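Local coordinates for protein beta-Ala-His dipeptidase (Homo sapiens, PDB 3DLJ) that hydrolyses Xaa-His dipeptides, above all carnosine and anserine, as a secreted, zinc-dependent, homodimeric metallopeptidase of the M20 family, at residues V58-L63 with P90-E95; K102-F107 with N168-I173; F227-K232 with G349-R354; M251-A256 with R379-K384. One frame throughout, in Å; residues are numbered along the deposited sequence.

Contact 1: residues V58-L63 with P90-E95; sequences VAADTL and PVILAE
Ile92 and Leu63 turn their branches toward one another through similar first torsions: CG1 of Ile92 stands anti to its carbonyl carbon (chi1 -68°), which sets CG2 anti to the backbone N, and CG of Leu63 is likewise anti to its carbonyl carbon. A second torsion of 171° then extends the isoleucine, so that CD1 ends against the turn of helix 58-63 formed by Ala59 and Ala60. There the methyl lies 3.7 Å from Ala59 CB and 3.9 Å from Ala60 CB, and it comes still nearer to the helix backbone, with Ala60 N 3.4 Å from Ile92 CD1. The two alanines present only a methyl each, and the isoleucine tip can therefore reach the main chain between them. One turn on, the helix contributes Leu63, whose side chain slants across that of Ile92. Leu63 CD1 touches two groups that the strand turns toward the helix, Ile92 CG2 at 3.7 Å and Ala94 CB at 3.8 Å. The side chains that meet are all buried and apolar. Ala60 and Leu63 also rest on Val70 of strand 69-73, and Leu63 on Phe171 of strand 168-174, while Trp34 of helix 24-35 packs on Ala59. Helix and strand run nearly parallel, their axes 9.5 Å apart and 6° from alignment, as where a helix covers one face of the central sheet in the alpha/beta catalytic domain of M20 peptidases.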
loop_
_atom_site.group_PDB
_atom_site.type_symbol
_atom_site.label_atom_id
_atom_site.label_comp_id
_atom_site.label_asym_id
_atom_site.label_seq_id
_atom_site.Cartn_x
_atom_site.Cartn_y
_atom_site.Cartn_z
ATOM N N VAL A 58 -19.709 10.226 0.251
ATOM C CA VAL A 58 -19.195 11.372 1.017
ATOM C C VAL A 58 -18.055 12.107 0.271
ATOM O O VAL A 58 -18.031 13.354 0.216
ATOM C CB VAL A 58 -18.743 10.940 2.442
ATOM C CG1 VAL A 58 -17.903 12.051 3.137
ATOM C CG2 VAL A 58 -19.960 10.571 3.291
ATOM N N ALA A 59 -17.138 11.320 -0.301
ATOM C CA ALA A 59 -16.067 11.820 -1.174
ATOM C C ALA A 59 -16.575 12.471 -2.479
ATOM O O ALA A 59 -16.071 13.518 -2.880
ATOM C CB ALA A 59 -15.068 10.699 -1.486
ATOM N N ALA A 60 -17.560 11.854 -3.139
ATOM C CA ALA A 60 -18.161 12.431 -4.354
ATOM C C ALA A 60 -18.758 13.781 -4.046
ATOM O O ALA A 60 -18.633 14.716 -4.844
ATOM C CB ALA A 60 -19.236 11.523 -4.913
ATOM N N ASP A 61 -19.408 13.890 -2.881
ATOM C CA ASP A 61 -20.037 15.154 -2.474
ATOM C C ASP A 61 -19.003 16.206 -2.131
ATOM O O ASP A 61 -19.173 17.378 -2.469
ATOM C CB ASP A 61 -21.032 14.993 -1.319
ATOM C CG ASP A 61 -21.705 16.313 -0.961
ATOM O OD1 ASP A 61 -22.271 16.965 -1.887
ATOM O OD2 ASP A 61 -21.645 16.718 0.230
ATOM N N THR A 62 -17.930 15.780 -1.476
ATOM C CA THR A 62 -16.827 16.669 -1.145
ATOM C C THR A 62 -16.213 17.317 -2.383
ATOM O O THR A 62 -15.961 18.515 -2.390
ATOM C CB THR A 62 -15.736 15.937 -0.324
ATOM O OG1 THR A 62 -16.263 15.651 0.960
ATOM C CG2 THR A 62 -14.473 16.804 -0.153
ATOM N N LEU A 63 -15.981 16.514 -3.415
ATOM C CA LEU A 63 -15.397 16.986 -4.676
ATOM C C LEU A 63 -16.319 17.927 -5.439
ATOM O O LEU A 63 -15.859 18.926 -5.968
ATOM C CB LEU A 63 -14.967 15.808 -5.566
ATOM C CG LEU A 63 -13.833 14.955 -4.996
ATOM C CD1 LEU A 63 -13.426 13.831 -5.954
ATOM C CD2 LEU A 63 -12.634 15.806 -4.600
ATOM N N PRO A 90 -18.590 2.381 -6.204
ATOM C CA PRO A 90 -18.330 3.136 -7.422
ATOM C C PRO A 90 -16.935 3.714 -7.431
ATOM O O PRO A 90 -16.312 3.873 -6.371
ATOM C CB PRO A 90 -19.392 4.255 -7.401
ATOM C CG PRO A 90 -19.795 4.390 -5.981
ATOM C CD PRO A 90 -19.693 2.972 -5.423
ATOM N N VAL A 91 -16.422 3.972 -8.625
ATOM C CA VAL A 91 -15.162 4.657 -8.741
ATOM C C VAL A 91 -15.504 6.124 -9.027
ATOM O O VAL A 91 -16.335 6.418 -9.888
ATOM C CB VAL A 91 -14.256 4.046 -9.825
ATOM C CG1 VAL A 91 -13.106 4.985 -10.133
ATOM C CG2 VAL A 91 -13.701 2.679 -9.358
ATOM N N ILE A 92 -14.896 7.033 -8.270
ATOM C CA ILE A 92 -15.043 8.436 -8.573
ATOM C C ILE A 92 -14.078 8.801 -9.680
ATOM O O ILE A 92 -12.880 8.529 -9.581
ATOM C CB ILE A 92 -14.820 9.327 -7.345
ATOM C CG1 ILE A 92 -15.958 9.105 -6.350
ATOM C CG2 ILE A 92 -14.692 10.821 -7.770
ATOM C CD1 ILE A 92 -15.733 9.767 -5.032
ATOM N N LEU A 93 -14.632 9.381 -10.745
ATOM C CA LEU A 93 -13.850 9.993 -11.810
ATOM C C LEU A 93 -14.222 11.463 -11.898
ATOM O O LEU A 93 -15.271 11.801 -12.464
ATOM C CB LEU A 93 -14.117 9.302 -13.148
ATOM C CG LEU A 93 -13.622 7.864 -13.358
ATOM C CD1 LEU A 93 -13.952 7.448 -14.781
ATOM C CD2 LEU A 93 -12.134 7.757 -13.120
ATOM N N ALA A 94 -13.363 12.325 -11.345
ATOM C CA ALA A 94 -13.672 13.757 -11.180
ATOM C C ALA A 94 -12.671 14.680 -11.876
ATOM O O ALA A 94 -11.476 14.386 -11.907
ATOM C CB ALA A 94 -13.765 14.100 -9.700
ATOM N N GLU A 95 -13.167 15.783 -12.450
ATOM C CA GLU A 95 -12.306 16.808 -13.056
ATOM C C GLU A 95 -12.577 18.201 -12.475
ATOM O O GLU A 95 -13.719 18.641 -12.394
ATOM C CB GLU A 95 -12.356 16.788 -14.614
ATOM C CG GLU A 95 -13.397 17.671 -15.318
ATOM C CD GLU A 95 -13.397 17.539 -16.863
ATOM O OE1 GLU A 95 -14.433 17.156 -17.456
ATOM O OE2 GLU A 95 -12.364 17.839 -17.499
#

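Contact 2: residues K102-F107 with N168-I173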
loop_
_atom_site.group_PDB
_atom_site.type_symbol
_atom_site.label_atom_id
_atom_site.label_comp_id
_atom_site.label_asym_id
_atom_site.label_seq_id
_atom_site.Cartn_x
_atom_site.Cartn_y
_atom_site.Cartn_z
ATOM N N LYS A 102 -3.936 25.384 -19.733
ATOM C CA LYS A 102 -3.353 24.757 -18.536
ATOM C C LYS A 102 -2.973 23.304 -18.781
ATOM O O LYS A 102 -3.624 22.615 -19.571
ATOM C CB LYS A 102 -4.334 24.823 -17.371
ATOM C CG LYS A 102 -4.434 26.173 -16.740
ATOM C CD LYS A 102 -5.270 26.167 -15.494
ATOM C CE LYS A 102 -5.457 27.601 -15.015
ATOM N NZ LYS A 102 -6.726 27.759 -14.253
ATOM N N GLY A 103 -1.925 22.833 -18.105
ATOM C CA GLY A 103 -1.639 21.396 -18.068
ATOM C C GLY A 103 -2.636 20.698 -17.154
ATOM O O GLY A 103 -3.404 21.372 -16.434
ATOM N N THR A 104 -2.627 19.357 -17.167
ATOM C CA THR A 104 -3.540 18.557 -16.344
ATOM C C THR A 104 -2.836 17.454 -15.554
ATOM O O THR A 104 -2.115 16.630 -16.128
ATOM C CB THR A 104 -4.671 17.913 -17.191
ATOM O OG1 THR A 104 -5.415 18.937 -17.867
ATOM C CG2 THR A 104 -5.628 17.079 -16.309
ATOM N N VAL A 105 -3.075 17.445 -14.239
ATOM C CA VAL A 105 -2.535 16.436 -13.323
ATOM C C VAL A 105 -3.658 15.560 -12.737
ATOM O O VAL A 105 -4.683 16.071 -12.295
ATOM C CB VAL A 105 -1.738 17.096 -12.137
ATOM C CG1 VAL A 105 -1.176 16.053 -11.221
ATOM C CG2 VAL A 105 -0.611 18.002 -12.668
ATOM N N CYS A 106 -3.444 14.246 -12.714
ATOM C CA CYS A 106 -4.428 13.332 -12.164
ATOM C C CYS A 106 -3.955 12.705 -10.860
ATOM O O CYS A 106 -2.819 12.277 -10.747
ATOM C CB CYS A 106 -4.788 12.246 -13.186
ATOM S SG CYS A 106 -6.150 11.159 -12.674
ATOM N N PHE A 107 -4.842 12.642 -9.873
ATOM C CA PHE A 107 -4.513 12.021 -8.585
ATOM C C PHE A 107 -5.290 10.732 -8.363
ATOM O O PHE A 107 -6.501 10.713 -8.497
ATOM C CB PHE A 107 -4.827 12.991 -7.442
ATOM C CG PHE A 107 -4.598 12.419 -6.068
ATOM C CD1 PHE A 107 -3.339 12.466 -5.483
ATOM C CD2 PHE A 107 -5.646 11.846 -5.358
ATOM C CE1 PHE A 107 -3.136 11.939 -4.196
ATOM C CE2 PHE A 107 -5.444 11.315 -4.086
ATOM C CZ PHE A 107 -4.189 11.358 -3.508
ATOM N N ASN A 168 -5.111 22.106 -14.212
ATOM C CA ASN A 168 -6.350 21.353 -14.101
ATOM C C ASN A 168 -6.063 20.123 -13.228
ATOM O O ASN A 168 -4.939 19.613 -13.194
ATOM C CB ASN A 168 -6.897 20.921 -15.473
ATOM C CG ASN A 168 -7.161 22.096 -16.424
ATOM O OD1 ASN A 168 -7.889 23.044 -16.110
ATOM N ND2 ASN A 168 -6.584 22.010 -17.613
ATOM N N ILE A 169 -7.063 19.662 -12.492
ATOM C CA ILE A 169 -6.876 18.517 -11.621
ATOM C C ILE A 169 -7.954 17.491 -11.862
ATOM O O ILE A 169 -9.151 17.793 -11.862
ATOM C CB ILE A 169 -6.840 18.922 -10.123
ATOM C CG1 ILE A 169 -5.639 19.852 -9.873
ATOM C CG2 ILE A 169 -6.773 17.674 -9.217
ATOM C CD1 ILE A 169 -5.494 20.310 -8.427
ATOM N N LYS A 170 -7.493 16.273 -12.095
ATOM C CA LYS A 170 -8.352 15.129 -12.185
ATOM C C LYS A 170 -8.162 14.225 -10.958
ATOM O O LYS A 170 -7.070 14.154 -10.365
ATOM C CB LYS A 170 -8.134 14.398 -13.520
ATOM C CG LYS A 170 -8.720 15.156 -14.719
ATOM C CD LYS A 170 -8.745 14.356 -16.021
ATOM C CE LYS A 170 -9.754 14.975 -16.990
ATOM N NZ LYS A 170 -9.560 14.640 -18.452
ATOM N N PHE A 171 -9.250 13.572 -10.552
ATOM C CA PHE A 171 -9.200 12.622 -9.438
ATOM C C PHE A 171 -9.757 11.302 -9.916
ATOM O O PHE A 171 -10.832 11.264 -10.535
ATOM C CB PHE A 171 -10.042 13.097 -8.238
ATOM C CG PHE A 171 -9.869 14.566 -7.871
ATOM C CD1 PHE A 171 -10.461 15.576 -8.637
ATOM C CD2 PHE A 171 -9.184 14.924 -6.715
ATOM C CE1 PHE A 171 -10.347 16.908 -8.284
ATOM C CE2 PHE A 171 -9.061 16.259 -6.348
ATOM C CZ PHE A 171 -9.633 17.261 -7.132
ATOM N N ILE A 172 -9.022 10.226 -9.660
ATOM C CA ILE A 172 -9.578 8.859 -9.747
ATOM C C ILE A 172 -9.477 8.163 -8.371
ATOM O O ILE A 172 -8.382 7.811 -7.926
ATOM C CB ILE A 172 -8.938 8.006 -10.890
ATOM C CG1 ILE A 172 -9.527 6.593 -10.916
ATOM C CG2 ILE A 172 -7.388 7.969 -10.805
ATOM C CD1 ILE A 172 -8.991 5.738 -12.042
ATOM N N ILE A 173 -10.616 8.009 -7.696
ATOM C CA ILE A 173 -10.629 7.435 -6.352
ATOM C C ILE A 173 -11.512 6.194 -6.309
ATOM O O ILE A 173 -12.700 6.245 -6.664
ATOM C CB ILE A 173 -11.123 8.449 -5.255
ATOM C CG1 ILE A 173 -10.516 9.868 -5.411
ATOM C CG2 ILE A 173 -10.942 7.878 -3.872
ATOM C CD1 ILE A 173 -9.012 10.024 -5.193
HETATM O O HOH W 1 -8.426 24.971 -14.438
#
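Two neighbouring parallel strands of the mixed central sheet meet here, in the alpha/beta domain that carries the zinc site of this M20 peptidase. Thr104 pairs with Asn168, Val105 with Ile169, Cys106 with Lys170 and Phe107 with Phe171. The backbone ladder alternates as parallel pairing requires: Val105 N donates to Asn168 O and Val105 O accepts from Lys170 N at 2.8 Å, then Phe107 repeats the pattern with Lys170 O and Ile172 N. At the start of the ladder Asn168 N bonds to Gly103 O. The side chain of Asn168 ties the same end. Its chi1 of -58° sets CG beside the backbone N, and the amide beyond it brings Asn168 ND2 into a hydrogen bond of 3.3 Å with Thr104 OG1, which lies close to the amide plane; the same nitrogen also donates to Asp99 O. On the other side of the amide, Asn168 OD1 takes a hydrogen bond from a water 2.6 Å away, and that water accepts from Lys102 NZ, whose salt bridge is to Asp164. A leucine in place of Asn168 would probably leave Thr104 OG1 and Asp99 O without this shared donor and the water without its acceptor. Further along, Cys106 SG packs on Lys170 CB and on Ile172 CG2, each at 3.9 Å. Val105, Ile169, Phe107 and Phe171 occupy the opposite face, toward helix 141-160, where Trp151 stacks with the Phe107 ring. At the edge of that ring, near its plane, Ile173 CD1 lies 3.8 Å from Phe107 CD2.

Contact 3: residues F227-K232 with G349-R354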
loop_
_atom_site.group_PDB
_atom_site.type_symbol
_atom_site.label_atom_id
_atom_site.label_comp_id
_atom_site.label_asym_id
_atom_site.label_seq_id
_atom_site.Cartn_x
_atom_site.Cartn_y
_atom_site.Cartn_z
ATOM N N PHE A 227 1.661 -17.000 -2.082
ATOM C CA PHE A 227 1.423 -18.436 -2.162
ATOM C C PHE A 227 0.488 -18.919 -1.058
ATOM O O PHE A 227 0.518 -18.429 0.065
ATOM C CB PHE A 227 2.746 -19.224 -2.133
ATOM C CG PHE A 227 3.597 -19.027 -3.366
ATOM C CD1 PHE A 227 4.492 -17.964 -3.450
ATOM C CD2 PHE A 227 3.492 -19.896 -4.440
ATOM C CE1 PHE A 227 5.254 -17.766 -4.586
ATOM C CE2 PHE A 227 4.267 -19.704 -5.587
ATOM C CZ PHE A 227 5.144 -18.631 -5.656
ATOM N N MET A 228 -0.380 -19.844 -1.420
ATOM C CA MET A 228 -1.199 -20.564 -0.487
ATOM C C MET A 228 -0.817 -22.016 -0.628
ATOM O O MET A 228 -0.746 -22.526 -1.738
ATOM C CB MET A 228 -2.667 -20.359 -0.838
ATOM C CG MET A 228 -3.096 -18.883 -0.682
ATOM S SD MET A 228 -4.895 -18.788 -0.703
ATOM C CE MET A 228 -5.077 -17.043 -0.454
ATOM N N VAL A 229 -0.557 -22.683 0.494
ATOM C CA VAL A 229 -0.193 -24.092 0.484
ATOM C C VAL A 229 -1.196 -24.867 1.321
ATOM O O VAL A 229 -1.134 -24.840 2.549
ATOM C CB VAL A 229 1.236 -24.333 1.057
ATOM C CG1 VAL A 229 1.655 -25.831 0.963
ATOM C CG2 VAL A 229 2.261 -23.444 0.381
ATOM N N GLU A 230 -2.105 -25.569 0.646
ATOM C CA GLU A 230 -3.100 -26.392 1.305
ATOM C C GLU A 230 -2.608 -27.825 1.525
ATOM O O GLU A 230 -2.137 -28.485 0.601
ATOM C CB GLU A 230 -4.416 -26.363 0.524
ATOM C CG GLU A 230 -5.605 -27.006 1.258
ATOM C CD GLU A 230 -6.826 -27.228 0.340
ATOM O OE1 GLU A 230 -6.750 -28.033 -0.598
ATOM O OE2 GLU A 230 -7.871 -26.593 0.568
ATOM N N VAL A 231 -2.678 -28.283 2.772
ATOM C CA VAL A 231 -2.496 -29.693 3.065
ATOM C C VAL A 231 -3.808 -30.242 3.647
ATOM O O VAL A 231 -4.314 -29.741 4.645
ATOM C CB VAL A 231 -1.273 -29.986 4.011
ATOM C CG1 VAL A 231 -1.045 -31.479 4.103
ATOM C CG2 VAL A 231 0.002 -29.308 3.526
ATOM N N LYS A 232 -4.346 -31.281 3.020
ATOM C CA LYS A 232 -5.668 -31.801 3.368
ATOM C C LYS A 232 -5.648 -33.302 3.617
ATOM O O LYS A 232 -5.171 -34.069 2.786
ATOM C CB LYS A 232 -6.681 -31.467 2.272
ATOM C CG LYS A 232 -8.039 -32.085 2.538
ATOM C CD LYS A 232 -9.076 -31.795 1.489
ATOM C CE LYS A 232 -10.175 -32.881 1.545
ATOM N NZ LYS A 232 -11.490 -32.372 1.065
ATOM N N GLY A 349 -1.200 -22.791 4.504
ATOM C CA GLY A 349 -0.114 -21.896 4.840
ATOM C C GLY A 349 -0.110 -20.724 3.873
ATOM O O GLY A 349 -0.421 -20.887 2.696
ATOM N N LYS A 350 0.265 -19.541 4.365
ATOM C CA LYS A 350 0.358 -18.332 3.532
ATOM C C LYS A 350 1.723 -17.698 3.651
ATOM O O LYS A 350 2.246 -17.488 4.758
ATOM C CB LYS A 350 -0.700 -17.304 3.939
ATOM C CG LYS A 350 -2.086 -17.873 4.240
ATOM C CD LYS A 350 -3.000 -17.939 3.042
ATOM C CE LYS A 350 -4.293 -18.649 3.445
ATOM N NZ LYS A 350 -5.384 -17.682 3.791
ATOM N N PHE A 351 2.304 -17.378 2.503
ATOM C CA PHE A 351 3.588 -16.718 2.464
ATOM C C PHE A 351 3.757 -16.032 1.113
ATOM O O PHE A 351 3.053 -16.341 0.164
ATOM C CB PHE A 351 4.746 -17.713 2.740
ATOM C CG PHE A 351 5.023 -18.690 1.598
ATOM C CD1 PHE A 351 5.952 -18.376 0.608
ATOM C CD2 PHE A 351 4.354 -19.901 1.523
ATOM C CE1 PHE A 351 6.235 -19.260 -0.427
ATOM C CE2 PHE A 351 4.624 -20.802 0.481
ATOM C CZ PHE A 351 5.571 -20.482 -0.489
ATOM N N SER A 352 4.684 -15.092 1.044
ATOM C CA SER A 352 4.909 -14.378 -0.199
ATOM C C SER A 352 6.381 -14.057 -0.363
ATOM O O SER A 352 7.130 -13.998 0.600
ATOM C CB SER A 352 4.043 -13.097 -0.282
ATOM O OG SER A 352 4.281 -12.227 0.813
ATOM N N ILE A 353 6.768 -13.856 -1.608
ATOM C CA ILE A 353 8.107 -13.470 -1.966
ATOM C C ILE A 353 8.026 -12.141 -2.720
ATOM O O ILE A 353 7.386 -12.038 -3.779
ATOM C CB ILE A 353 8.794 -14.571 -2.838
ATOM C CG1 ILE A 353 8.795 -15.923 -2.099
ATOM C CG2 ILE A 353 10.205 -14.162 -3.213
ATOM C CD1 ILE A 353 9.265 -17.117 -2.936
ATOM N N ARG A 354 8.690 -11.135 -2.178
ATOM C CA ARG A 354 8.834 -9.863 -2.841
ATOM C C ARG A 354 9.827 -9.991 -3.965
ATOM O O ARG A 354 10.890 -10.601 -3.812
ATOM C CB ARG A 354 9.243 -8.800 -1.831
ATOM C CG ARG A 354 8.222 -8.632 -0.711
ATOM C CD ARG A 354 7.003 -7.795 -1.145
ATOM N NE ARG A 354 5.985 -7.707 -0.085
ATOM C CZ ARG A 354 4.801 -7.094 -0.206
ATOM N NH1 ARG A 354 3.958 -7.077 0.821
ATOM N NH2 ARG A 354 4.460 -6.496 -1.349
#
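Phe351, on strand 349-354, faces Phe227 of strand 227-232 in an antiparallel pair of a mixed sheet. Helices 361-377 and 250-258 lie on one face of this sheet, consistent with the smaller, dimerisation domain of M20 peptidases. From CB outward, a chi1 of 72° puts CG in the crowded position between the backbone N and the carbonyl carbon, and the ring beyond it extends toward the other strand. Phe351 CD2 comes to 4.1 Å from Phe227 CB. Beyond it, Phe351 CE2 has two neighbours: Phe227 CB over the face and Val229 CG2, 3.5 Å away and in the plane of the ring at its edge. At the tip, Phe351 CZ lies 3.5 Å from Phe227 CB, and on the far branch Phe351 CE1 reaches Phe227 CD1 at 3.7 Å. The CB of Phe227 thus makes a CH-pi contact, 3.7 Å from the centroid of the Phe351 ring. The two ring planes are inclined by only 13°, yet the rings are so far displaced that little of one covers the other. An alanine in place of Phe351 would probably open a gap beside Phe227 CB and Val229 CG2, which the ring now fills. In the backbone, Phe227 and Phe351 exchange two hydrogen bonds as a hydrogen-bonded pair, and Val229 and Gly349 do the same. Between them, Met228 and Lys350 form a non-hydrogen-bonded pair on the other face. There the lysine chain, whose NZ forms a salt bridge with Glu331, bends past the methionine and places Lys350 CD 3.8 Å from Met228 CG.

Contact 4: residues M251-A256 with R379-K384; sequences MADLVA and RNSSNK
Helix 250-258 is fastened to the loop between helix 361-377 and strand 384-397 through one buried carboxylate, that of Asp253. Its two oxygens serve different partners. OD1 forms a salt bridge with Arg379, whose NE donates across 2.7 Å at 165°; the oxygen lies in the guanidinium plane, at its edge, and is met on its anti side. NH1 adds a weak bond to the same oxygen. Carboxylate and guanidinium are turned 79° against each other, and the geometry is one of a main bond through NE with a weak second donor, not of two matched bonds to two oxygens. A bend at chi3 (70°) in the arginine swings NE off the line of an otherwise extended start to the chain. One face of the guanidinium is turned to the helix, with Ala256 CB 3.5 Å from Arg379 NH2 and Ala252 O on that same face.

OD2 of Asp253 accepts from Ser381 OG at 2.7 Å, on the syn side, and from Asn383 ND2 at 2.6 Å, on the anti side, the two donors arriving from opposite faces of the carboxylate plane. Ser381 OG is itself an acceptor in an ST turn, taking a bond from Asn383 N at 3.1 Å, and this turn probably helps to keep both donors beside OD2. With these donors around it, the carboxylate is probably kept ionised. Asn383 ND2 also donates to His248 O, and Phe376 of helix 361-377 packs against Asp253, Ser381 and Asn383.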
loop_
_atom_site.group_PDB
_atom_site.type_symbol
_atom_site.label_atom_id
_atom_site.label_comp_id
_atom_site.label_asym_id
_atom_site.label_seq_id
_atom_site.Cartn_x
_atom_site.Cartn_y
_atom_site.Cartn_z
ATOM N N MET A 251 -1.054 -30.435 9.838
ATOM C CA MET A 251 -0.177 -29.422 10.477
ATOM C C MET A 251 1.307 -29.809 10.475
ATOM O O MET A 251 2.173 -28.946 10.292
ATOM C CB MET A 251 -0.606 -29.109 11.899
ATOM C CG MET A 251 -1.724 -28.111 12.010
ATOM S SD MET A 251 -1.345 -26.453 11.409
ATOM C CE MET A 251 -0.363 -25.750 12.754
ATOM N N ALA A 252 1.605 -31.090 10.689
ATOM C CA ALA A 252 2.992 -31.544 10.685
ATOM C C ALA A 252 3.623 -31.379 9.277
ATOM O O ALA A 252 4.745 -30.926 9.172
ATOM C CB ALA A 252 3.094 -33.009 11.187
ATOM N N ASP A 253 2.883 -31.748 8.224
ATOM C CA ASP A 253 3.280 -31.553 6.832
ATOM C C ASP A 253 3.455 -30.051 6.490
ATOM O O ASP A 253 4.471 -29.649 5.939
ATOM C CB ASP A 253 2.247 -32.198 5.878
ATOM C CG ASP A 253 2.258 -33.736 5.898
ATOM O OD1 ASP A 253 3.265 -34.336 6.336
ATOM O OD2 ASP A 253 1.237 -34.354 5.456
ATOM N N LEU A 254 2.470 -29.232 6.840
ATOM C CA LEU A 254 2.521 -27.803 6.532
ATOM C C LEU A 254 3.678 -27.096 7.206
ATOM O O LEU A 254 4.398 -26.325 6.558
ATOM C CB LEU A 254 1.176 -27.109 6.843
ATOM C CG LEU A 254 1.068 -25.598 6.571
ATOM C CD1 LEU A 254 1.344 -25.272 5.076
ATOM C CD2 LEU A 254 -0.275 -25.016 7.018
ATOM N N VAL A 255 3.897 -27.385 8.485
ATOM C CA VAL A 255 5.008 -26.819 9.220
ATOM C C VAL A 255 6.380 -27.193 8.618
ATOM O O VAL A 255 7.316 -26.373 8.599
ATOM C CB VAL A 255 4.914 -27.173 10.747
ATOM C CG1 VAL A 255 6.217 -26.900 11.442
ATOM C CG2 VAL A 255 3.759 -26.393 11.400
ATOM N N ALA A 256 6.496 -28.421 8.128
ATOM C CA ALA A 256 7.698 -28.842 7.431
ATOM C C ALA A 256 7.836 -28.127 6.071
ATOM O O ALA A 256 8.930 -27.749 5.677
ATOM C CB ALA A 256 7.713 -30.352 7.254
ATOM N N ARG A 379 8.261 -36.786 2.396
ATOM C CA ARG A 379 7.580 -37.111 3.631
ATOM C C ARG A 379 6.795 -38.426 3.577
ATOM O O ARG A 379 6.453 -38.970 4.618
ATOM C CB ARG A 379 6.692 -35.942 4.034
ATOM C CG ARG A 379 7.521 -34.846 4.654
ATOM C CD ARG A 379 6.705 -33.729 5.211
ATOM N NE ARG A 379 5.934 -34.064 6.404
ATOM C CZ ARG A 379 6.418 -34.089 7.639
ATOM N NH1 ARG A 379 5.615 -34.371 8.662
ATOM N NH2 ARG A 379 7.701 -33.840 7.858
ATOM N N ASN A 380 6.557 -38.946 2.372
ATOM C CA ASN A 380 5.715 -40.121 2.156
ATOM C C ASN A 380 4.401 -40.001 2.958
ATOM O O ASN A 380 4.082 -40.849 3.804
ATOM C CB ASN A 380 6.465 -41.440 2.483
ATOM C CG ASN A 380 7.708 -41.657 1.621
ATOM O OD1 ASN A 380 7.761 -41.250 0.460
ATOM N ND2 ASN A 380 8.715 -42.327 2.190
ATOM N N SER A 381 3.658 -38.931 2.691
ATOM C CA SER A 381 2.450 -38.617 3.445
ATOM C C SER A 381 1.227 -39.041 2.640
ATOM O O SER A 381 1.289 -39.080 1.426
ATOM C CB SER A 381 2.400 -37.127 3.747
ATOM O OG SER A 381 1.139 -36.728 4.261
ATOM N N SER A 382 0.125 -39.342 3.326
ATOM C CA SER A 382 -1.127 -39.718 2.690
ATOM C C SER A 382 -1.935 -38.483 2.327
ATOM O O SER A 382 -2.940 -38.572 1.626
ATOM C CB SER A 382 -1.944 -40.605 3.636
ATOM O OG SER A 382 -2.288 -39.921 4.846
ATOM N N ASN A 383 -1.505 -37.323 2.833
ATOM C CA ASN A 383 -2.202 -36.059 2.570
ATOM C C ASN A 383 -2.035 -35.579 1.139
ATOM O O ASN A 383 -1.126 -35.978 0.427
ATOM C CB ASN A 383 -1.742 -34.982 3.574
ATOM C CG ASN A 383 -2.128 -35.321 4.987
ATOM O OD1 ASN A 383 -3.171 -35.937 5.213
ATOM N ND2 ASN A 383 -1.298 -34.931 5.952
ATOM N N LYS A 384 -2.946 -34.724 0.733
ATOM C CA LYS A 384 -2.886 -34.063 -0.557
ATOM C C LYS A 384 -2.326 -32.656 -0.351
ATOM O O LYS A 384 -2.656 -31.986 0.610
ATOM C CB LYS A 384 -4.288 -34.050 -1.187
ATOM C CG LYS A 384 -4.532 -32.979 -2.238
#

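Contacts 1 and 2 share the central sheet of the zinc-binding domain, with centres 13 Å apart: strand 91-96 lies beside strand 168-174, and Ala94 O and Phe171 N, 2.7 Å apart, probably hydrogen-bond across the seam. Both lie near the metal site, the side chain of Phe107 about 10 Å from a zinc ion and that of Ala59 about 10 Å from that of His110, a zinc ligand. Contacts 3 and 4 form a second cluster on the opposite side of the chain's centre, away from the annotated sites; their centres are 14 Å apart, and Leu254 CD2 packs 3.5 Å from Gly349 N. Between contacts 2 and 3 the nearest atoms are about 20 Å apart.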